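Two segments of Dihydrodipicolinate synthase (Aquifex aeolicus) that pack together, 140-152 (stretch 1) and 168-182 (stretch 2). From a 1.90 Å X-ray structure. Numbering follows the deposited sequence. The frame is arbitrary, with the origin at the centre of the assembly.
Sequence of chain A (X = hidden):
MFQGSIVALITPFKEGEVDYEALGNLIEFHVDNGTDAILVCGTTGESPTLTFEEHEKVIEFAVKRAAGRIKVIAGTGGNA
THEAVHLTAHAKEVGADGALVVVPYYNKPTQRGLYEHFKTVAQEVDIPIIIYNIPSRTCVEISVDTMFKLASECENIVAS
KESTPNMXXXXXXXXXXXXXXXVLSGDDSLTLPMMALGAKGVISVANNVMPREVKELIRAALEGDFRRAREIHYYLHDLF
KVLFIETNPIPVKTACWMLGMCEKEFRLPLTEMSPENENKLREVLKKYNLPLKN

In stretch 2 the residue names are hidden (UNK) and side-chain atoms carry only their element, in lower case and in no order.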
ATOM      1  N   VAL A 140      -5.073   7.682  -8.827  1.00 15.23           N
ATOM      2  CA  VAL A 140      -4.411   8.980  -8.668  1.00 13.91           C
ATOM      3  C   VAL A 140      -5.287   9.795  -7.716  1.00 13.15           C
ATOM      4  O   VAL A 140      -6.471   9.509  -7.569  1.00 14.41           O
ATOM      5  CB  VAL A 140      -4.278   9.755 -10.009  1.00 13.94           C
ATOM      6  CG1 VAL A 140      -5.618  10.370 -10.407  1.00 13.05           C
ATOM      7  CG2 VAL A 140      -3.211  10.836  -9.876  1.00 15.87           C
ATOM      8  N   GLU A 141      -4.714  10.796  -7.059  1.00 13.52           N
ATOM      9  CA  GLU A 141      -5.499  11.618  -6.141  1.00 13.25           C
ATOM     10  C   GLU A 141      -5.237  13.102  -6.343  1.00 13.62           C
ATOM     11  O   GLU A 141      -4.096  13.525  -6.539  1.00 14.15           O
ATOM     12  CB  GLU A 141      -5.203  11.238  -4.686  1.00 14.40           C
ATOM     13  CG  GLU A 141      -5.830  12.175  -3.648  1.00 16.06           C
ATOM     14  CD  GLU A 141      -5.876  11.567  -2.257  1.00 18.47           C
ATOM     15  OE1 GLU A 141      -6.976  11.171  -1.808  1.00 18.27           O
ATOM     16  OE2 GLU A 141      -4.810  11.473  -1.614  1.00 20.23           O
ATOM     17  N   ILE A 142      -6.306  13.889  -6.314  1.00 13.16           N
ATOM     18  CA  ILE A 142      -6.173  15.327  -6.467  1.00 12.11           C
ATOM     19  C   ILE A 142      -5.802  15.857  -5.080  1.00 11.91           C
ATOM     20  O   ILE A 142      -6.520  15.630  -4.104  1.00 12.59           O
ATOM     21  CB  ILE A 142      -7.492  15.947  -6.976  1.00 12.89           C
ATOM     22  CG1 ILE A 142      -7.294  17.439  -7.257  1.00 13.18           C
ATOM     23  CG2 ILE A 142      -8.613  15.693  -5.982  1.00 12.59           C
ATOM     24  CD1 ILE A 142      -8.449  18.073  -8.043  1.00 12.74           C
ATOM     25  N   SER A 143      -4.663  16.533  -4.989  1.00 12.49           N
ATOM     26  CA  SER A 143      -4.192  17.054  -3.705  1.00 14.36           C
ATOM     27  C   SER A 143      -5.076  18.176  -3.184  1.00 13.87           C
ATOM     28  O   SER A 143      -5.805  18.817  -3.944  1.00 14.03           O
ATOM     29  CB  SER A 143      -2.766  17.582  -3.833  1.00 16.15           C
ATOM     30  OG  SER A 143      -2.767  18.835  -4.496  1.00 17.19           O
ATOM     31  N   VAL A 144      -5.007  18.421  -1.884  1.00 13.80           N
ATOM     32  CA  VAL A 144      -5.803  19.489  -1.302  1.00 14.48           C
ATOM     33  C   VAL A 144      -5.285  20.823  -1.850  1.00 14.78           C
ATOM     34  O   VAL A 144      -6.058  21.760  -2.060  1.00 15.89           O
ATOM     35  CB  VAL A 144      -5.732  19.454   0.241  1.00 14.17           C
ATOM     36  CG1 VAL A 144      -6.563  20.589   0.832  1.00 13.80           C
ATOM     37  CG2 VAL A 144      -6.262  18.104   0.743  1.00 13.86           C
ATOM     38  N   ASP A 145      -3.979  20.904  -2.094  1.00 15.52           N
ATOM     39  CA  ASP A 145      -3.396  22.120  -2.663  1.00 16.38           C
ATOM     40  C   ASP A 145      -4.103  22.430  -3.982  1.00 15.98           C
ATOM     41  O   ASP A 145      -4.518  23.559  -4.226  1.00 17.87           O
ATOM     42  CB  ASP A 145      -1.898  21.940  -2.950  1.00 19.31           C
ATOM     43  CG  ASP A 145      -1.026  22.129  -1.718  1.00 22.53           C
ATOM     44  OD1 ASP A 145      -1.542  22.565  -0.672  1.00 23.29           O
ATOM     45  OD2 ASP A 145       0.190  21.850  -1.806  1.00 24.05           O
ATOM     46  N   THR A 146      -4.238  21.417  -4.833  1.00 16.08           N
ATOM     47  CA  THR A 146      -4.885  21.593  -6.128  1.00 14.95           C
ATOM     48  C   THR A 146      -6.355  21.966  -5.953  1.00 14.83           C
ATOM     49  O   THR A 146      -6.852  22.870  -6.624  1.00 15.18           O
ATOM     50  CB  THR A 146      -4.771  20.312  -6.984  1.00 13.99           C
ATOM     51  OG1 THR A 146      -3.391  20.027  -7.222  1.00 14.28           O
ATOM     52  CG2 THR A 146      -5.483  20.487  -8.327  1.00 15.67           C
ATOM     53  N   MET A 147      -7.046  21.278  -5.046  1.00 15.20           N
ATOM     54  CA  MET A 147      -8.452  21.568  -4.790  1.00 15.06           C
ATOM     55  C   MET A 147      -8.604  23.008  -4.317  1.00 14.99           C
ATOM     56  O   MET A 147      -9.520  23.714  -4.728  1.00 15.10           O
ATOM     57  CB  MET A 147      -9.011  20.627  -3.722  1.00 16.63           C
ATOM     58  CG  MET A 147      -9.079  19.168  -4.151  1.00 17.74           C
ATOM     59  SD  MET A 147      -9.621  18.087  -2.818  1.00 21.46           S
ATOM     60  CE  MET A 147     -11.344  18.525  -2.713  1.00 17.00           C
ATOM     61  N   PHE A 148      -7.702  23.433  -3.441  1.00 16.48           N
ATOM     62  CA  PHE A 148      -7.727  24.790  -2.910  1.00 17.16           C
ATOM     63  C   PHE A 148      -7.597  25.813  -4.038  1.00 18.45           C
ATOM     64  O   PHE A 148      -8.356  26.784  -4.111  1.00 18.77           O
ATOM     65  CB  PHE A 148      -6.579  24.971  -1.921  1.00 20.11           C
ATOM     66  CG  PHE A 148      -6.463  26.361  -1.376  1.00 21.56           C
ATOM     67  CD1 PHE A 148      -7.391  26.843  -0.460  1.00 22.43           C
ATOM     68  CD2 PHE A 148      -5.424  27.191  -1.783  1.00 24.16           C
ATOM     69  CE1 PHE A 148      -7.285  28.138   0.047  1.00 24.39           C
ATOM     70  CE2 PHE A 148      -5.308  28.485  -1.286  1.00 25.38           C
ATOM     71  CZ  PHE A 148      -6.242  28.960  -0.368  1.00 25.01           C
ATOM     72  N   LYS A 149      -6.622  25.588  -4.910  1.00 18.09           N
ATOM     73  CA  LYS A 149      -6.375  26.472  -6.039  1.00 18.96           C
ATOM     74  C   LYS A 149      -7.597  26.509  -6.951  1.00 17.97           C
ATOM     75  O   LYS A 149      -7.980  27.567  -7.451  1.00 18.30           O
ATOM     76  CB  LYS A 149      -5.149  25.986  -6.817  1.00 21.00           C
ATOM     77  CG  LYS A 149      -4.709  26.893  -7.963  1.00 24.27           C
ATOM     78  CD  LYS A 149      -3.469  26.328  -8.650  1.00 27.86           C
ATOM     79  CE  LYS A 149      -3.061  27.150  -9.865  1.00 30.09           C
ATOM     80  NZ  LYS A 149      -2.583  28.513  -9.513  1.00 31.60           N
ATOM     81  N   LEU A 150      -8.214  25.350  -7.159  1.00 17.09           N
ATOM     82  CA  LEU A 150      -9.394  25.253  -8.014  1.00 16.17           C
ATOM     83  C   LEU A 150     -10.622  25.954  -7.450  1.00 16.73           C
ATOM     84  O   LEU A 150     -11.304  26.699  -8.159  1.00 16.54           O
ATOM     85  CB  LEU A 150      -9.732  23.787  -8.269  1.00 14.79           C
ATOM     86  CG  LEU A 150      -8.902  23.091  -9.348  1.00 15.77           C
ATOM     87  CD1 LEU A 150      -9.140  21.581  -9.309  1.00 14.10           C
ATOM     88  CD2 LEU A 150      -9.293  23.665 -10.712  1.00 12.75           C
ATOM     89  N   ALA A 151     -10.913  25.706  -6.178  1.00 16.01           N
ATOM     90  CA  ALA A 151     -12.074  26.308  -5.536  1.00 17.67           C
ATOM     91  C   ALA A 151     -11.905  27.818  -5.394  1.00 19.21           C
ATOM     92  O   ALA A 151     -12.888  28.564  -5.376  1.00 18.99           O
ATOM     93  CB  ALA A 151     -12.306  25.671  -4.168  1.00 16.38           C
ATOM     94  N   SER A 152     -10.656  28.263  -5.302  1.00 21.38           N
ATOM     95  CA  SER A 152     -10.364  29.684  -5.164  1.00 23.50           C
ATOM     96  C   SER A 152     -10.491  30.433  -6.490  1.00 23.89           C
ATOM     97  O   SER A 152     -10.971  31.564  -6.526  1.00 24.61           O
ATOM     98  CB  SER A 152      -8.955  29.885  -4.599  1.00 25.11           C
ATOM     99  OG  SER A 152      -8.858  29.377  -3.280  1.00 26.55           O
ATOM    100  N   UNK A 168      -8.164  12.413   7.857  1.00 14.74           N
ATOM    101  CA  UNK A 168      -7.253  13.548   7.912  1.00 17.48           C
ATOM    102  C   UNK A 168      -7.376  14.410   6.663  1.00 17.25           C
ATOM    103  O   UNK A 168      -7.201  15.627   6.718  1.00 16.57           O
ATOM    104  c   UNK A 168      -5.820  13.061   8.039  1.00 23.89           C
ATOM    105  o   UNK A 168      -4.734  12.807  10.109  1.00 35.40           O
ATOM    106  o   UNK A 168      -5.000  14.865   9.337  1.00 35.26           O
ATOM    107  c   UNK A 168      -5.135  13.619   9.248  1.00 31.97           C
ATOM    108  N   UNK A 169      -7.652  13.776   5.529  1.00 15.02           N
ATOM    109  CA  UNK A 169      -7.808  14.517   4.285  1.00 13.97           C
ATOM    110  C   UNK A 169      -9.083  15.353   4.390  1.00 11.70           C
ATOM    111  O   UNK A 169      -9.122  16.501   3.955  1.00 12.59           O
ATOM    112  c   UNK A 169      -8.194  14.233   1.766  1.00 13.56           C
ATOM    113  c   UNK A 169      -7.896  13.555   3.098  1.00 14.06           C
ATOM    114  n   UNK A 169      -6.958  14.699  -1.331  1.00 13.63           N
ATOM    115  n   UNK A 169      -8.917  13.766  -0.549  1.00 12.96           N
ATOM    116  c   UNK A 169      -8.261  14.468  -1.465  1.00 15.26           C
ATOM    117  c   UNK A 169      -8.314  13.201   0.654  1.00 13.18           C
ATOM    118  n   UNK A 169      -8.916  14.944  -2.523  1.00 13.85           N
ATOM    119  N   UNK A 170     -10.125  14.775   4.977  1.00 11.70           N
ATOM    120  CA  UNK A 170     -11.379  15.498   5.143  1.00 12.65           C
ATOM    121  C   UNK A 170     -11.122  16.728   6.030  1.00 13.36           C
ATOM    122  O   UNK A 170     -11.580  17.835   5.729  1.00 12.70           O
ATOM    123  c   UNK A 170     -13.766  15.373   5.945  1.00 10.94           C
ATOM    124  c   UNK A 170     -13.008  13.605   3.475  1.00 13.41           C
ATOM    125  c   UNK A 170     -12.679  13.337   4.947  1.00 13.79           C
ATOM    126  c   UNK A 170     -12.464  14.600   5.794  1.00 14.56           C
ATOM    127  N   UNK A 171     -10.385  16.536   7.120  1.00 12.98           N
ATOM    128  CA  UNK A 171     -10.072  17.649   8.015  1.00 14.00           C
ATOM    129  C   UNK A 171      -9.362  18.751   7.248  1.00 13.78           C
ATOM    130  O   UNK A 171      -9.689  19.936   7.384  1.00 15.37           O
ATOM    131  c   UNK A 171      -9.164  17.192   9.166  1.00 13.56           C
ATOM    132  o   UNK A 171      -9.886  16.451  10.127  1.00 14.29           O
ATOM    133  N   UNK A 172      -8.386  18.352   6.441  1.00 14.21           N
ATOM    134  CA  UNK A 172      -7.610  19.301   5.661  1.00 15.62           C
ATOM    135  C   UNK A 172      -8.485  20.093   4.695  1.00 14.58           C
ATOM    136  O   UNK A 172      -8.352  21.310   4.593  1.00 14.66           O
ATOM    137  o   UNK A 172      -4.011  19.053   6.469  1.00 33.37           O
ATOM    138  c   UNK A 172      -6.510  18.567   4.898  1.00 19.07           C
ATOM    139  c   UNK A 172      -4.520  19.913   5.712  1.00 30.66           C
ATOM    140  c   UNK A 172      -5.338  19.447   4.512  1.00 28.25           C
ATOM    141  o   UNK A 172      -4.381  21.141   5.896  1.00 35.59           O
ATOM    142  N   UNK A 173      -9.377  19.407   3.986  1.00 13.98           N
ATOM    143  CA  UNK A 173     -10.266  20.080   3.041  1.00 14.33           C
ATOM    144  C   UNK A 173     -11.204  21.048   3.763  1.00 14.75           C
ATOM    145  O   UNK A 173     -11.318  22.212   3.385  1.00 15.78           O
ATOM    146  c   UNK A 173     -10.907  16.939   0.835  1.00 16.14           C
ATOM    147  c   UNK A 173     -10.202  18.138   1.438  1.00 14.12           C
ATOM    148  c   UNK A 173     -11.118  19.060   2.250  1.00 13.92           C
ATOM    149  c   UNK A 173     -12.073  19.790   1.324  1.00 13.43           C
ATOM    150  N   UNK A 174     -11.875  20.567   4.805  1.00 15.74           N
ATOM    151  CA  UNK A 174     -12.791  21.416   5.565  1.00 16.01           C
ATOM    152  C   UNK A 174     -12.079  22.661   6.102  1.00 17.75           C
ATOM    153  O   UNK A 174     -12.580  23.780   5.986  1.00 17.20           O
ATOM    154  c   UNK A 174     -14.186  21.604   7.656  1.00 17.30           C
ATOM    155  c   UNK A 174     -14.346  19.558   6.214  1.00 14.99           C
ATOM    156  c   UNK A 174     -13.415  20.645   6.746  1.00 15.77           C
ATOM    157  N   UNK A 175     -10.896  22.460   6.672  1.00 19.61           N
ATOM    158  CA  UNK A 175     -10.129  23.561   7.237  1.00 20.79           C
ATOM    159  C   UNK A 175      -9.601  24.551   6.205  1.00 20.49           C
ATOM    160  O   UNK A 175      -9.740  25.760   6.371  1.00 20.56           O
ATOM    161  n   UNK A 175      -6.881  25.505  11.011  1.00 29.91           N
ATOM    162  c   UNK A 175      -8.957  23.016   8.061  1.00 21.27           C
ATOM    163  c   UNK A 175      -8.090  24.100   8.695  1.00 24.92           C
ATOM    164  c   UNK A 175      -6.975  23.502   9.534  1.00 27.19           C
ATOM    165  c   UNK A 175      -6.100  24.586  10.141  1.00 28.67           C
ATOM    166  N   UNK A 176      -9.003  24.042   5.135  1.00 19.13           N
ATOM    167  CA  UNK A 176      -8.434  24.912   4.114  1.00 18.81           C
ATOM    168  C   UNK A 176      -9.388  25.543   3.103  1.00 19.10           C
ATOM    169  O   UNK A 176      -9.243  26.723   2.789  1.00 16.39           O
ATOM    170  n   UNK A 176      -3.341  24.565   0.505  1.00 21.01           N
ATOM    171  n   UNK A 176      -4.573  24.026   2.367  1.00 20.45           N
ATOM    172  c   UNK A 176      -5.076  23.117   3.391  1.00 21.26           C
ATOM    173  c   UNK A 176      -7.325  24.173   3.360  1.00 18.59           C
ATOM    174  c   UNK A 176      -6.143  23.782   4.227  1.00 20.74           C
ATOM    175  c   UNK A 176      -3.745  23.666   1.393  1.00 22.30           C
ATOM    176  n   UNK A 176      -3.327  22.406   1.308  1.00 18.51           N
ATOM    177  N   UNK A 177     -10.354  24.785   2.586  1.00 19.60           N
ATOM    178  CA  UNK A 177     -11.266  25.346   1.582  1.00 20.55           C
ATOM    179  C   UNK A 177     -12.368  26.223   2.152  1.00 22.78           C
ATOM    180  O   UNK A 177     -13.005  26.984   1.427  1.00 20.86           O
ATOM    181  c   UNK A 177     -11.875  24.242   0.707  1.00 19.10           C
ATOM    182  c   UNK A 177     -11.686  22.832  -1.366  1.00 19.67           C
ATOM    183  c   UNK A 177      -9.658  23.286   0.052  1.00 16.47           C
ATOM    184  c   UNK A 177     -10.978  23.848  -0.475  1.00 19.80           C
ATOM    185  N   UNK A 178     -12.600  26.122   3.448  1.00 24.24           N
ATOM    186  CA  UNK A 178     -13.612  26.966   4.044  1.00 28.35           C
ATOM    187  C   UNK A 178     -15.070  26.626   3.821  1.00 29.84           C
ATOM    188  O   UNK A 178     -15.432  25.782   3.003  1.00 30.82           O
ATOM    189  N   UNK A 179     -15.908  27.351   4.554  1.00 30.82           N
ATOM    190  CA  UNK A 179     -17.364  27.185   4.571  1.00 31.79           C
ATOM    191  C   UNK A 179     -18.176  27.238   3.281  1.00 30.52           C
ATOM    192  O   UNK A 179     -19.252  26.643   3.227  1.00 32.03           O
ATOM    193  c   UNK A 179     -17.950  28.182   5.571  1.00 34.59           C
ATOM    194  c   UNK A 179     -17.264  28.061   6.937  1.00 38.37           C
ATOM    195  o   UNK A 179     -17.444  28.912   9.162  1.00 42.81           O
ATOM    196  c   UNK A 179     -17.707  29.107   7.953  1.00 41.54           C
ATOM    197  o   UNK A 179     -18.298  30.132   7.552  1.00 43.25           O
ATOM    198  N   UNK A 180     -17.703  27.929   2.248  1.00 29.41           N
ATOM    199  CA  UNK A 180     -18.483  27.988   1.015  1.00 29.23           C
ATOM    200  C   UNK A 180     -18.331  26.696   0.215  1.00 27.88           C
ATOM    201  O   UNK A 180     -19.056  26.472  -0.754  1.00 28.97           O
ATOM    202  o   UNK A 180     -16.688  29.096  -0.216  1.00 32.16           O
ATOM    203  c   UNK A 180     -18.051  29.186   0.166  1.00 30.27           C
ATOM    204  N   UNK A 181     -17.394  25.851   0.631  1.00 24.17           N
ATOM    205  CA  UNK A 181     -17.139  24.586  -0.052  1.00 21.23           C
ATOM    206  C   UNK A 181     -17.846  23.458   0.687  1.00 20.61           C
ATOM    207  O   UNK A 181     -17.958  23.486   1.909  1.00 20.49           O
ATOM    208  c   UNK A 181     -14.596  20.912  -1.427  1.00 18.06           C
ATOM    209  c   UNK A 181     -14.494  21.171  -2.788  1.00 16.03           C
ATOM    210  c   UNK A 181     -15.637  24.310  -0.085  1.00 20.93           C
ATOM    211  c   UNK A 181     -14.970  21.933  -0.550  1.00 19.83           C
ATOM    212  c   UNK A 181     -15.243  23.214  -1.026  1.00 20.71           C
ATOM    213  c   UNK A 181     -14.769  22.449  -3.273  1.00 18.34           C
ATOM    214  c   UNK A 181     -15.140  23.459  -2.393  1.00 18.70           C
ATOM    215  N   UNK A 182     -18.316  22.459  -0.047  1.00 18.75           N
ATOM    216  CA  UNK A 182     -19.010  21.353   0.589  1.00 19.82           C
ATOM    217  C   UNK A 182     -18.365  19.993   0.350  1.00 17.96           C
ATOM    218  O   UNK A 182     -18.095  19.611  -0.787  1.00 16.34           O
ATOM    219  c   UNK A 182     -20.463  21.319   0.116  1.00 22.49           C
ATOM    220  o   UNK A 182     -21.067  20.078   0.432  1.00 28.41           O
TER

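Position 168 opens the visible part of a helix with two carbons, the second carrying two oxygens, and lies out of reach of stretch 1: Asp168. At 169 three carbons lead through a nitrogen to a carbon bearing two more nitrogens, a guanidinium; it reaches the loop before helix 144-152, so the residue is Arg169. Its NH1 and NH2 each donate to Ile142 O at 3.0 Å, a forked bond. The carboxylate of Glu141 lies over one face, and the 3.5 Å between Glu141 OE1 and Arg169 NE is a salt bridge of charge alone, with no N-H pointing at the oxygen. Met147 SD is 3.2 Å from Arg169 NH2.

Position 170 has four carbons, forked at the first with one arm two carbons long, and touches nothing here: Ile170. A carbon and an oxygen at 171 give Ser171, also out of reach. Position 172 has three carbons, the third carrying two oxygens, which makes it Glu172; its CG lies 4.0 Å from Val144 CG1. At 173 the four carbons again fork at the first, with one longer arm: Ile173, whose CG1 is 4.0 Å from Val144 CG2 and whose CD1 is 3.9 Å from Met147 CE.

Position 174 has three carbons forked at CB, Val174; position 175 has four in a row ending in nitrogen, Lys175; neither makes contact. Position 176 repeats the guanidinium pattern beside an acid and is Arg176: NH2 and NH1 donate to Asp145 OD1 at 2.7 and 2.9 Å in a salt bridge. Four carbons forked at the second make 177 Leu177, with CD2 4.0 Å from Ala151 CB and CD1 4.0 Å from Phe148 CB.

Position 178 has no side-chain atoms. Its backbone angles, with positive phi, would jam a CB against the preceding carbonyl oxygen, as befits Gly178, which begins a type I turn. Position 179 has three carbons ending in two oxygens, Glu179; position 180 has one carbon and one oxygen, Ser180; both are exposed. A six-carbon ring on one carbon at 181 is Phe181, with CZ 4.1 Å from Met147 CE and CD1 4.0 Å from Ala151 CB. Position 182, a carbon and an oxygen out of reach, is Ser182.

The helices run in broadly the same direction, 31° apart. Val144 fits among Arg169, Glu172, Ile173 and Arg176, while Leu177 fits among Val144, Met147, Phe148 and Ala151. This reciprocal packing supplies the apolar centre, and the two arginines add polar ties to the loop and to Asp145.

Stretch 2 (168-182) DRISEIVKRLGESFS
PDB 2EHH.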